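Local structure of fatty Acyl-Adenylate Ligase (Escherichia coli, 3PBK) at residues E294-C299 with Q324-N329; T21-L26 with Q170-N175; G488-F493 with L502-R507. The protein belongs to the ANL superfamily of AMP-binding enzymes and is named a fatty acyl-adenylate ligase. All coordinates share one frame; numbering follows the deposited sequence.

Overall arrangement
Contact 2 comes first along the chain, then contact 1, then contact 3. Contact 1 joins the loops that lead into strands 302-305 and 332-337, neighbours in the nine-stranded mixed sheet. Contact 2 ties helix 22-29 near the N-terminus to the loop before strand 177-181. Contact 3 is the hairpin 490-494 and 500-505 of a separate three-stranded sheet near the C-terminus. The centres of contacts 1 and 2 lie about 39 Å apart. Those of contacts 1 and 3 are about 34 Å apart, and those of contacts 2 and 3 about 45 Å. Contacts 2 and 3 lie on opposite sides of the chain's centre. The three thus belong to separate parts of the fold, and none touches another.

Contact 1: residues E294-C299 with Q324-N329; sequences ELDLSC and QVNFDN
Two loops meet here, each leading into a strand of the large mixed sheet of the AMP-binding fold. A Schellman motif closes the helix that precedes Phe327: Asn326, with positive phi, is its C-prime residue, and Phe327 N bonds to Phe322 O. The one hydrogen bond between the segments runs from Leu297 N to Val325 O at 2.9 Å. It comes in nearly along the C=O axis, but is bent at the hydrogen, with an N-H...O angle of 134°. Asp296 CA adds a CA-H...O contact to the same oxygen.

Val325 is the main apolar piece. Its CG1 lies 3.8 Å from Leu295 CB, and its CG2 meets Leu297 CD2 at 3.9 Å. The Leu297 and Val325 side chains lie side by side and point the same way. Asp296 CG is anti to its backbone N (chi1 -175°). Its CB points away from loop 324-329, but this torsion brings OD1 to 3.6 Å from Asn326 CB, a packing contact. The carboxylate and amide planes are 85° apart. Ser298 OG gives Asp296 OD1 a weak hydrogen bond. Asp296 OD2 is hydrogen-bonded outside the two segments.

Asp296 N is hydrogen-bonded to Ser266 OG, and Asp296 O to Arg269 NH2. Leu295 packs on Leu262 and Lys263 of helix 260-267. The Phe327 ring makes edge-to-face contacts with Phe318, Phe332 and Trp300. Phe327 CB lies 4.3 Å from Leu297 CB.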
ATOM      1  N   GLU A 294     -11.280 -21.691 -16.698  1.00 42.10           N
ATOM      2  CA  GLU A 294     -11.490 -20.504 -17.524  1.00 43.21           C
ATOM      3  C   GLU A 294     -10.171 -19.833 -17.894  1.00 40.49           C
ATOM      4  O   GLU A 294     -10.056 -19.172 -18.937  1.00 38.68           O
ATOM      5  CB  GLU A 294     -12.358 -19.471 -16.787  1.00 44.68           C
ATOM      6  CG  GLU A 294     -13.840 -19.809 -16.660  1.00 45.58           C
ATOM      7  CD  GLU A 294     -14.177 -20.450 -15.325  1.00 47.85           C
ATOM      8  OE1 GLU A 294     -13.351 -21.253 -14.827  1.00 47.52           O
ATOM      9  OE2 GLU A 294     -15.267 -20.150 -14.779  1.00 48.02           O
ATOM     10  N   LEU A 295      -9.180 -20.010 -17.027  1.00 38.49           N
ATOM     11  CA  LEU A 295      -7.999 -19.156 -17.024  1.00 34.74           C
ATOM     12  C   LEU A 295      -7.055 -19.307 -18.207  1.00 31.09           C
ATOM     13  O   LEU A 295      -6.569 -20.393 -18.515  1.00 30.30           O
ATOM     14  CB  LEU A 295      -7.221 -19.324 -15.719  1.00 33.97           C
ATOM     15  CG  LEU A 295      -8.051 -19.091 -14.463  1.00 34.18           C
ATOM     16  CD1 LEU A 295      -7.133 -18.968 -13.271  1.00 31.90           C
ATOM     17  CD2 LEU A 295      -8.916 -17.855 -14.628  1.00 31.44           C
ATOM     18  N   ASP A 296      -6.811 -18.186 -18.864  1.00 28.93           N
ATOM     19  CA  ASP A 296      -5.674 -18.058 -19.739  1.00 27.54           C
ATOM     20  C   ASP A 296      -4.996 -16.776 -19.332  1.00 26.72           C
ATOM     21  O   ASP A 296      -5.640 -15.742 -19.247  1.00 27.46           O
ATOM     22  CB  ASP A 296      -6.105 -17.953 -21.180  1.00 27.68           C
ATOM     23  CG  ASP A 296      -4.934 -17.935 -22.109  1.00 28.13           C
ATOM     24  OD1 ASP A 296      -3.909 -18.568 -21.763  1.00 27.00           O
ATOM     25  OD2 ASP A 296      -5.035 -17.283 -23.169  1.00 30.26           O
ATOM     26  N   LEU A 297      -3.701 -16.834 -19.070  1.00 26.20           N
ATOM     27  CA  LEU A 297      -3.024 -15.709 -18.444  1.00 24.76           C
ATOM     28  C   LEU A 297      -1.860 -15.174 -19.267  1.00 23.49           C
ATOM     29  O   LEU A 297      -1.042 -14.409 -18.768  1.00 22.90           O
ATOM     30  CB  LEU A 297      -2.560 -16.100 -17.038  1.00 24.78           C
ATOM     31  CG  LEU A 297      -3.404 -15.601 -15.864  1.00 23.35           C
ATOM     32  CD1 LEU A 297      -4.847 -15.385 -16.267  1.00 24.50           C
ATOM     33  CD2 LEU A 297      -3.289 -16.543 -14.688  1.00 23.13           C
ATOM     34  N   SER A 298      -1.800 -15.569 -20.532  1.00 24.17           N
ATOM     35  CA  SER A 298      -0.748 -15.113 -21.440  1.00 23.94           C
ATOM     36  C   SER A 298      -0.789 -13.600 -21.665  1.00 21.61           C
ATOM     37  O   SER A 298       0.232 -12.968 -21.928  1.00 20.83           O
ATOM     38  CB  SER A 298      -0.865 -15.853 -22.772  1.00 24.99           C
ATOM     39  OG  SER A 298      -2.223 -16.165 -23.059  1.00 24.83           O
ATOM     40  N   CYS A 299      -1.984 -13.038 -21.547  1.00 21.46           N
ATOM     41  CA  CYS A 299      -2.223 -11.614 -21.708  1.00 21.88           C
ATOM     42  C   CYS A 299      -1.619 -10.792 -20.557  1.00 21.71           C
ATOM     43  O   CYS A 299      -1.346  -9.587 -20.696  1.00 20.40           O
ATOM     44  CB  CYS A 299      -3.730 -11.374 -21.756  1.00 22.23           C
ATOM     45  SG  CYS A 299      -4.576 -11.846 -20.202  1.00 24.02           S
ATOM     46  N   GLN A 324       0.408 -23.824 -15.737  1.00 26.36           N
ATOM     47  CA  GLN A 324      -0.579 -24.589 -16.514  1.00 28.16           C
ATOM     48  C   GLN A 324      -1.663 -23.758 -17.234  1.00 28.80           C
ATOM     49  O   GLN A 324      -2.249 -24.215 -18.217  1.00 29.20           O
ATOM     50  CB  GLN A 324      -1.225 -25.678 -15.652  1.00 29.10           C
ATOM     51  CG  GLN A 324      -1.871 -25.157 -14.379  1.00 31.22           C
ATOM     52  CD  GLN A 324      -2.312 -26.273 -13.439  1.00 34.84           C
ATOM     53  OE1 GLN A 324      -3.045 -27.182 -13.836  1.00 36.56           O
ATOM     54  NE2 GLN A 324      -1.870 -26.204 -12.184  1.00 34.19           N
ATOM     55  N   VAL A 325      -1.924 -22.547 -16.754  1.00 27.83           N
ATOM     56  CA  VAL A 325      -2.857 -21.653 -17.431  1.00 27.11           C
ATOM     57  C   VAL A 325      -2.121 -20.486 -18.072  1.00 26.17           C
ATOM     58  O   VAL A 325      -2.688 -19.419 -18.279  1.00 26.22           O
ATOM     59  CB  VAL A 325      -3.916 -21.104 -16.467  1.00 28.18           C
ATOM     60  CG1 VAL A 325      -4.821 -22.226 -15.989  1.00 31.38           C
ATOM     61  CG2 VAL A 325      -3.246 -20.392 -15.301  1.00 26.99           C
ATOM     62  N   ASN A 326      -0.843 -20.696 -18.357  1.00 26.24           N
ATOM     63  CA  ASN A 326      -0.028 -19.746 -19.118  1.00 25.96           C
ATOM     64  C   ASN A 326       0.395 -18.480 -18.408  1.00 24.95           C
ATOM     65  O   ASN A 326       0.509 -17.436 -19.041  1.00 25.29           O
ATOM     66  CB  ASN A 326      -0.691 -19.369 -20.440  1.00 25.68           C
ATOM     67  CG  ASN A 326      -0.752 -20.519 -21.385  1.00 26.27           C
ATOM     68  OD1 ASN A 326      -1.592 -21.411 -21.230  1.00 28.61           O
ATOM     69  ND2 ASN A 326       0.149 -20.535 -22.368  1.00 25.76           N
ATOM     70  N   PHE A 327       0.639 -18.562 -17.108  1.00 24.14           N
ATOM     71  CA  PHE A 327       1.287 -17.455 -16.429  1.00 22.99           C
ATOM     72  C   PHE A 327       2.803 -17.498 -16.663  1.00 22.75           C
ATOM     73  O   PHE A 327       3.478 -18.452 -16.273  1.00 23.31           O
ATOM     74  CB  PHE A 327       0.980 -17.471 -14.934  1.00 22.66           C
ATOM     75  CG  PHE A 327       1.684 -16.392 -14.171  1.00 22.24           C
ATOM     76  CD1 PHE A 327       1.207 -15.089 -14.188  1.00 21.94           C
ATOM     77  CD2 PHE A 327       2.840 -16.672 -13.455  1.00 21.81           C
ATOM     78  CE1 PHE A 327       1.861 -14.091 -13.494  1.00 21.10           C
ATOM     79  CE2 PHE A 327       3.500 -15.676 -12.760  1.00 20.98           C
ATOM     80  CZ  PHE A 327       3.015 -14.390 -12.780  1.00 20.86           C
ATOM     81  N   ASP A 328       3.338 -16.468 -17.310  1.00 21.95           N
ATOM     82  CA  ASP A 328       4.781 -16.364 -17.486  1.00 21.51           C
ATOM     83  C   ASP A 328       5.400 -15.738 -16.236  1.00 21.47           C
ATOM     84  O   ASP A 328       5.065 -14.615 -15.864  1.00 21.53           O
ATOM     85  CB  ASP A 328       5.105 -15.529 -18.730  1.00 20.96           C
ATOM     86  CG  ASP A 328       6.603 -15.455 -19.022  1.00 22.20           C
ATOM     87  OD1 ASP A 328       7.392 -16.197 -18.383  1.00 22.67           O
ATOM     88  OD2 ASP A 328       6.991 -14.652 -19.901  1.00 22.37           O
ATOM     89  N   ASN A 329       6.300 -16.455 -15.577  1.00 20.63           N
ATOM     90  CA  ASN A 329       6.912 -15.906 -14.382  1.00 20.17           C
ATOM     91  C   ASN A 329       7.826 -14.721 -14.661  1.00 20.35           C
ATOM     92  O   ASN A 329       8.224 -14.020 -13.736  1.00 20.04           O
ATOM     93  CB  ASN A 329       7.661 -16.986 -13.604  1.00 21.23           C
ATOM     94  CG  ASN A 329       8.999 -17.346 -14.229  1.00 21.15           C
ATOM     95  OD1 ASN A 329       9.884 -16.497 -14.386  1.00 21.06           O
ATOM     96  ND2 ASN A 329       9.163 -18.622 -14.561  1.00 21.68           N
TER

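Contact 2: residues T21-L26 with Q170-N175; sequences TLVDAL and QRPVPN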
ATOM      1  N   THR A  21      -0.741  19.039 -14.037  1.00 21.93           N
ATOM      2  CA  THR A  21      -1.788  19.017 -13.033  1.00 22.25           C
ATOM      3  C   THR A  21      -2.742  17.884 -13.309  1.00 22.92           C
ATOM      4  O   THR A  21      -2.990  17.569 -14.465  1.00 24.50           O
ATOM      5  CB  THR A  21      -2.572  20.326 -13.095  1.00 22.91           C
ATOM      6  OG1 THR A  21      -1.963  21.287 -12.220  1.00 23.00           O
ATOM      7  CG2 THR A  21      -4.020  20.113 -12.703  1.00 22.60           C
ATOM      8  N   LEU A  22      -3.283  17.272 -12.257  1.00 22.64           N
ATOM      9  CA  LEU A  22      -4.215  16.142 -12.411  1.00 22.59           C
ATOM     10  C   LEU A  22      -5.423  16.505 -13.262  1.00 22.11           C
ATOM     11  O   LEU A  22      -5.959  15.672 -13.987  1.00 22.05           O
ATOM     12  CB  LEU A  22      -4.687  15.621 -11.048  1.00 21.65           C
ATOM     13  CG  LEU A  22      -3.799  14.605 -10.329  1.00 20.41           C
ATOM     14  CD1 LEU A  22      -4.151  14.532  -8.855  1.00 19.09           C
ATOM     15  CD2 LEU A  22      -3.922  13.255 -10.973  1.00 18.99           C
ATOM     16  N   VAL A  23      -5.855  17.753 -13.158  1.00 23.08           N
ATOM     17  CA  VAL A  23      -6.959  18.235 -13.966  1.00 24.24           C
ATOM     18  C   VAL A  23      -6.542  18.290 -15.438  1.00 24.76           C
ATOM     19  O   VAL A  23      -7.278  17.838 -16.317  1.00 25.19           O
ATOM     20  CB  VAL A  23      -7.458  19.598 -13.475  1.00 24.85           C
ATOM     21  CG1 VAL A  23      -8.310  20.273 -14.549  1.00 26.74           C
ATOM     22  CG2 VAL A  23      -8.230  19.426 -12.173  1.00 23.15           C
ATOM     23  N   ASP A  24      -5.357  18.822 -15.711  1.00 23.81           N
ATOM     24  CA  ASP A  24      -4.798  18.703 -17.048  1.00 23.80           C
ATOM     25  C   ASP A  24      -4.826  17.248 -17.488  1.00 22.96           C
ATOM     26  O   ASP A  24      -5.349  16.918 -18.541  1.00 23.71           O
ATOM     27  CB  ASP A  24      -3.364  19.211 -17.075  1.00 24.39           C
ATOM     28  CG  ASP A  24      -3.283  20.711 -16.932  1.00 26.15           C
ATOM     29  OD1 ASP A  24      -4.129  21.402 -17.539  1.00 28.23           O
ATOM     30  OD2 ASP A  24      -2.376  21.201 -16.220  1.00 26.78           O
ATOM     31  N   ALA A  25      -4.261  16.375 -16.672  1.00 22.49           N
ATOM     32  CA  ALA A  25      -4.231  14.963 -17.001  1.00 23.06           C
ATOM     33  C   ALA A  25      -5.613  14.461 -17.438  1.00 23.51           C
ATOM     34  O   ALA A  25      -5.766  13.922 -18.533  1.00 24.03           O
ATOM     35  CB  ALA A  25      -3.697  14.153 -15.825  1.00 22.48           C
ATOM     36  N   LEU A  26      -6.621  14.648 -16.596  1.00 22.38           N
ATOM     37  CA  LEU A  26      -7.944  14.127 -16.894  1.00 22.52           C
ATOM     38  C   LEU A  26      -8.578  14.813 -18.100  1.00 23.35           C
ATOM     39  O   LEU A  26      -9.348  14.200 -18.838  1.00 23.35           O
ATOM     40  CB  LEU A  26      -8.859  14.254 -15.675  1.00 23.72           C
ATOM     41  CG  LEU A  26     -10.347  13.981 -15.913  1.00 23.47           C
ATOM     42  CD1 LEU A  26     -10.533  12.626 -16.555  1.00 23.93           C
ATOM     43  CD2 LEU A  26     -11.115  14.066 -14.620  1.00 23.54           C
ATOM     44  N   GLN A 170     -11.585  27.866 -11.599  1.00 40.13           N
ATOM     45  CA  GLN A 170     -10.171  28.229 -11.667  1.00 38.04           C
ATOM     46  C   GLN A 170      -9.273  26.993 -11.869  1.00 36.77           C
ATOM     47  O   GLN A 170      -9.399  25.977 -11.168  1.00 36.67           O
ATOM     48  CB  GLN A 170      -9.799  28.991 -10.389  1.00 38.80           C
ATOM     49  CG  GLN A 170     -10.529  28.449  -9.128  1.00 45.30           C
ATOM     50  CD  GLN A 170     -11.369  29.512  -8.396  1.00 49.92           C
ATOM     51  OE1 GLN A 170     -12.552  29.291  -8.082  1.00 45.15           O
ATOM     52  NE2 GLN A 170     -10.763  30.671  -8.134  1.00 50.50           N
ATOM     53  N   ARG A 171      -8.374  27.081 -12.842  1.00 34.39           N
ATOM     54  CA  ARG A 171      -7.484  25.977 -13.178  1.00 30.78           C
ATOM     55  C   ARG A 171      -6.401  25.817 -12.104  1.00 29.35           C
ATOM     56  O   ARG A 171      -5.791  26.795 -11.680  1.00 28.43           O
ATOM     57  CB  ARG A 171      -6.846  26.256 -14.537  1.00 29.46           C
ATOM     58  CG  ARG A 171      -6.748  25.065 -15.445  1.00 29.82           C
ATOM     59  CD  ARG A 171      -8.115  24.657 -16.006  1.00 30.31           C
ATOM     60  NE  ARG A 171      -8.113  23.292 -16.540  1.00 28.42           N
ATOM     61  CZ  ARG A 171      -7.066  22.717 -17.131  1.00 28.40           C
ATOM     62  NH1 ARG A 171      -5.925  23.390 -17.307  1.00 27.90           N
ATOM     63  NH2 ARG A 171      -7.161  21.467 -17.565  1.00 27.22           N
ATOM     64  N   PRO A 172      -6.163  24.581 -11.646  1.00 28.89           N
ATOM     65  CA  PRO A 172      -5.170  24.370 -10.585  1.00 26.46           C
ATOM     66  C   PRO A 172      -3.742  24.527 -11.108  1.00 25.39           C
ATOM     67  O   PRO A 172      -3.508  24.285 -12.302  1.00 25.51           O
ATOM     68  CB  PRO A 172      -5.414  22.918 -10.158  1.00 24.33           C
ATOM     69  CG  PRO A 172      -6.729  22.532 -10.758  1.00 25.10           C
ATOM     70  CD  PRO A 172      -6.862  23.338 -12.003  1.00 27.60           C
ATOM     71  N   VAL A 173      -2.811  24.931 -10.239  1.00 24.33           N
ATOM     72  CA  VAL A 173      -1.390  25.015 -10.615  1.00 24.17           C
ATOM     73  C   VAL A 173      -0.550  23.952  -9.888  1.00 23.07           C
ATOM     74  O   VAL A 173      -0.943  23.456  -8.823  1.00 22.19           O
ATOM     75  CB  VAL A 173      -0.765  26.421 -10.359  1.00 23.52           C
ATOM     76  CG1 VAL A 173      -1.829  27.435  -9.966  1.00 23.82           C
ATOM     77  CG2 VAL A 173       0.337  26.343  -9.294  1.00 22.35           C
ATOM     78  N   PRO A 174       0.613  23.605 -10.468  1.00 22.30           N
ATOM     79  CA  PRO A 174       1.485  22.537  -9.977  1.00 21.37           C
ATOM     80  C   PRO A 174       1.700  22.500  -8.467  1.00 20.45           C
ATOM     81  O   PRO A 174       1.688  21.416  -7.901  1.00 19.84           O
ATOM     82  CB  PRO A 174       2.797  22.822 -10.694  1.00 20.18           C
ATOM     83  CG  PRO A 174       2.361  23.355 -11.993  1.00 21.49           C
ATOM     84  CD  PRO A 174       1.138  24.183 -11.715  1.00 22.43           C
ATOM     85  N   ASN A 175       1.892  23.640  -7.820  1.00 20.95           N
ATOM     86  CA  ASN A 175       2.258  23.611  -6.411  1.00 19.66           C
ATOM     87  C   ASN A 175       1.109  23.557  -5.437  1.00 19.31           C
ATOM     88  O   ASN A 175       1.320  23.572  -4.228  1.00 19.20           O
ATOM     89  CB  ASN A 175       3.212  24.744  -6.068  1.00 19.72           C
ATOM     90  CG  ASN A 175       4.629  24.413  -6.446  1.00 20.87           C
ATOM     91  OD1 ASN A 175       5.449  25.300  -6.666  1.00 20.58           O
ATOM     92  ND2 ASN A 175       4.927  23.109  -6.538  1.00 21.34           N
TER
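In this AMP-binding fold, the N-terminal turn of helix 22-29 packs on the proline-containing loop before strand 177-181. Thr21 sits at the N-cap, but its side chain makes no capping bond. Its OG1 instead gives a weak hydrogen bond to Pro172 O at 3.4 Å. Its methyl CG2 rests 4.0 Å from Pro172 CB, and the two side chains cross at about a right angle.

Val23 divides its two methyls between neighbouring residues. CG2 packs on Pro172 CG at 3.7 Å. CG1, anti to the backbone N (chi1 163°), lies 3.6 Å from Arg171 NE and approaches the guanidinium obliquely. Val23 also touches Gln94 and Tyr95.

Asp24 carries the salt bridge. A bend at chi2 (73°) of Arg171 helps bring its guanidinium to the helix. NH1 reaches Asp24 OD1 at 2.7 Å. NH2, whose position is less certain, adds a weak bond to the same oxygen. The strongest polar partner of Arg171 is Asp27, three residues farther on, which NH2 meets in a salt bridge. The guanidinium thus joins two acids, probably offsetting their charge. Its plane is turned 58° from the Asp24 carboxylate, and NH1 meets Asp24 OD1 from above the carboxylate plane.

Contact 3: residues G488-F493 with L502-R507; sequences GDAIAF and LQIQCR
Ile491 and Gln503 hold each other by two backbone hydrogen bonds. Ile491 N to Gln503 O is 2.8 Å and nearly straight at 170°. Gln503 N to Ile491 O is also 2.8 Å but more bent. Gln505 N continues the ladder to Asp489 O at 3.0 Å.

Beside it, Gln505 NE2 bonds to Asp489 OD1 at 3.3 Å, meeting the oxygen from above the carboxylate plane. Gln505 CG stands in the crowded position between N and the carbonyl carbon (chi1 68°). Asp489 OD2 is held by His486 N.

Leu502, Ala490, Ala492 and Ile504 share one face. Leu502 CD1 touches Ala490 CB at 4.0 Å and Ala492 CB at 4.1 Å. Ala490, Leu502 and Ile504 touch helix 472-479, and Leu502 and Ile504 also touch helix 511-529.

Ile491 and Gln503 lie on the other face, against helix 553-564. The Gln503 amide makes a van der Waals contact with the Phe493 ring edge, OE1 3.9 Å from CE1 and the planes 85° apart. Gln503 NE2 bonds weakly to Asp536. The hydrogen-bonded Ile491-Gln503 pair lies between non-hydrogen-bonded pairs Ala490-Ile504 and Ala492-Leu502. This is an antiparallel beta hairpin; strand 500-505 also runs parallel to strand 533-538 in a three-stranded mixed sheet.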
ATOM      1  N   GLY A 488       1.320 -13.610   8.059  1.00 25.74           N
ATOM      2  CA  GLY A 488       0.590 -12.509   8.653  1.00 27.71           C
ATOM      3  C   GLY A 488      -0.057 -12.935   9.952  1.00 28.72           C
ATOM      4  O   GLY A 488      -0.372 -12.105  10.805  1.00 29.65           O
ATOM      5  N   ASP A 489      -0.249 -14.241  10.100  1.00 28.33           N
ATOM      6  CA  ASP A 489      -0.797 -14.799  11.326  1.00 28.34           C
ATOM      7  C   ASP A 489       0.202 -14.657  12.469  1.00 27.36           C
ATOM      8  O   ASP A 489      -0.178 -14.616  13.632  1.00 28.27           O
ATOM      9  CB  ASP A 489      -1.150 -16.275  11.128  1.00 27.97           C
ATOM     10  CG  ASP A 489      -2.463 -16.474  10.397  1.00 29.88           C
ATOM     11  OD1 ASP A 489      -3.184 -15.474  10.151  1.00 31.15           O
ATOM     12  OD2 ASP A 489      -2.774 -17.645  10.075  1.00 29.53           O
ATOM     13  N   ALA A 490       1.484 -14.585  12.133  1.00 27.48           N
ATOM     14  CA  ALA A 490       2.529 -14.554  13.151  1.00 26.60           C
ATOM     15  C   ALA A 490       3.280 -13.227  13.175  1.00 25.84           C
ATOM     16  O   ALA A 490       3.696 -12.726  12.131  1.00 25.22           O
ATOM     17  CB  ALA A 490       3.498 -15.715  12.956  1.00 25.10           C
ATOM     18  N   ILE A 491       3.436 -12.680  14.381  1.00 25.59           N
ATOM     19  CA  ILE A 491       4.150 -11.432  14.627  1.00 25.06           C
ATOM     20  C   ILE A 491       5.269 -11.648  15.636  1.00 25.27           C
ATOM     21  O   ILE A 491       5.047 -12.228  16.708  1.00 24.52           O
ATOM     22  CB  ILE A 491       3.242 -10.395  15.260  1.00 26.22           C
ATOM     23  CG1 ILE A 491       1.999 -10.183  14.419  1.00 30.08           C
ATOM     24  CG2 ILE A 491       3.984  -9.088  15.449  1.00 27.84           C
ATOM     25  CD1 ILE A 491       0.892  -9.504  15.201  1.00 35.96           C
ATOM     26  N   ALA A 492       6.464 -11.167  15.306  1.00 24.63           N
ATOM     27  CA  ALA A 492       7.588 -11.256  16.220  1.00 23.99           C
ATOM     28  C   ALA A 492       8.114  -9.868  16.586  1.00 24.52           C
ATOM     29  O   ALA A 492       8.156  -8.961  15.761  1.00 24.49           O
ATOM     30  CB  ALA A 492       8.686 -12.120  15.630  1.00 22.41           C
ATOM     31  N   PHE A 493       8.490  -9.706  17.846  1.00 25.84           N
ATOM     32  CA  PHE A 493       9.108  -8.474  18.306  1.00 26.64           C
ATOM     33  C   PHE A 493       9.835  -8.730  19.619  1.00 26.71           C
ATOM     34  O   PHE A 493       9.670  -9.785  20.240  1.00 26.24           O
ATOM     35  CB  PHE A 493       8.069  -7.368  18.466  1.00 27.62           C
ATOM     36  CG  PHE A 493       6.979  -7.700  19.437  1.00 28.49           C
ATOM     37  CD1 PHE A 493       5.826  -8.339  19.014  1.00 28.53           C
ATOM     38  CD2 PHE A 493       7.103  -7.370  20.776  1.00 29.21           C
ATOM     39  CE1 PHE A 493       4.819  -8.641  19.911  1.00 29.30           C
ATOM     40  CE2 PHE A 493       6.106  -7.675  21.671  1.00 30.07           C
ATOM     41  CZ  PHE A 493       4.961  -8.310  21.239  1.00 30.45           C
ATOM     42  N   LEU A 502       6.800 -14.153  20.230  1.00 23.53           N
ATOM     43  CA  LEU A 502       6.158 -14.452  18.959  1.00 23.61           C
ATOM     44  C   LEU A 502       4.663 -14.669  19.177  1.00 25.32           C
ATOM     45  O   LEU A 502       4.262 -15.646  19.809  1.00 25.18           O
ATOM     46  CB  LEU A 502       6.760 -15.707  18.336  1.00 23.45           C
ATOM     47  CG  LEU A 502       6.085 -16.277  17.086  1.00 22.64           C
ATOM     48  CD1 LEU A 502       6.206 -15.322  15.922  1.00 23.15           C
ATOM     49  CD2 LEU A 502       6.706 -17.607  16.724  1.00 22.54           C
ATOM     50  N   GLN A 503       3.837 -13.764  18.658  1.00 25.25           N
ATOM     51  CA  GLN A 503       2.398 -13.917  18.773  1.00 25.07           C
ATOM     52  C   GLN A 503       1.842 -14.590  17.526  1.00 25.20           C
ATOM     53  O   GLN A 503       2.242 -14.279  16.413  1.00 24.78           O
ATOM     54  CB  GLN A 503       1.733 -12.568  19.005  1.00 26.30           C
ATOM     55  CG  GLN A 503       2.371 -11.768  20.114  1.00 26.59           C
ATOM     56  CD  GLN A 503       1.487 -10.640  20.607  1.00 28.91           C
ATOM     57  OE1 GLN A 503       1.109  -9.742  19.851  1.00 30.10           O
ATOM     58  NE2 GLN A 503       1.154 -10.679  21.892  1.00 31.00           N
ATOM     59  N   ILE A 504       0.938 -15.539  17.728  1.00 27.28           N
ATOM     60  CA  ILE A 504       0.310 -16.259  16.627  1.00 28.18           C
ATOM     61  C   ILE A 504      -1.204 -16.293  16.821  1.00 29.98           C
ATOM     62  O   ILE A 504      -1.708 -16.836  17.807  1.00 29.50           O
ATOM     63  CB  ILE A 504       0.831 -17.709  16.507  1.00 26.99           C
ATOM     64  CG1 ILE A 504       2.357 -17.736  16.458  1.00 25.75           C
ATOM     65  CG2 ILE A 504       0.249 -18.386  15.279  1.00 26.38           C
ATOM     66  CD1 ILE A 504       2.933 -19.124  16.316  1.00 24.78           C
ATOM     67  N   GLN A 505      -1.924 -15.691  15.883  1.00 30.94           N
ATOM     68  CA  GLN A 505      -3.368 -15.752  15.894  1.00 32.57           C
ATOM     69  C   GLN A 505      -3.726 -16.959  15.065  1.00 31.69           C
ATOM     70  O   GLN A 505      -3.258 -17.091  13.938  1.00 30.56           O
ATOM     71  CB  GLN A 505      -3.969 -14.483  15.292  1.00 35.69           C
ATOM     72  CG  GLN A 505      -3.716 -14.319  13.811  1.00 35.07           C
ATOM     73  CD  GLN A 505      -4.447 -13.125  13.235  1.00 40.30           C
ATOM     74  OE1 GLN A 505      -4.831 -12.207  13.967  1.00 44.16           O
ATOM     75  NE2 GLN A 505      -4.644 -13.126  11.915  1.00 38.26           N
ATOM     76  N   CYS A 506      -4.534 -17.853  15.626  1.00 32.64           N
ATOM     77  CA  CYS A 506      -4.840 -19.106  14.946  1.00 33.03           C
ATOM     78  C   CYS A 506      -6.159 -19.736  15.379  1.00 32.85           C
ATOM     79  O   CYS A 506      -6.698 -19.432  16.449  1.00 33.38           O
ATOM     80  CB  CYS A 506      -3.722 -20.104  15.196  1.00 32.56           C
ATOM     81  SG  CYS A 506      -3.588 -20.484  16.944  1.00 35.59           S
ATOM     82  N   ARG A 507      -6.648 -20.644  14.540  1.00 32.05           N
ATOM     83  CA  ARG A 507      -7.914 -21.328  14.768  1.00 32.17           C
ATOM     84  C   ARG A 507      -7.722 -22.745  15.345  1.00 31.38           C
ATOM     85  O   ARG A 507      -8.614 -23.593  15.239  1.00 30.98           O
ATOM     86  CB  ARG A 507      -8.720 -21.387  13.460  1.00 31.16           C
ATOM     87  CG  ARG A 507      -9.185 -20.034  12.929  1.00 31.20           C
ATOM     88  CD  ARG A 507      -9.644 -20.127  11.477  1.00 30.85           C
ATOM     89  NE  ARG A 507     -10.003 -18.814  10.940  1.00 36.01           N
ATOM     90  CZ  ARG A 507     -10.249 -18.568   9.653  1.00 37.43           C
ATOM     91  NH1 ARG A 507     -10.173 -19.556   8.765  1.00 36.03           N
ATOM     92  NH2 ARG A 507     -10.571 -17.339   9.248  1.00 35.49           N
TER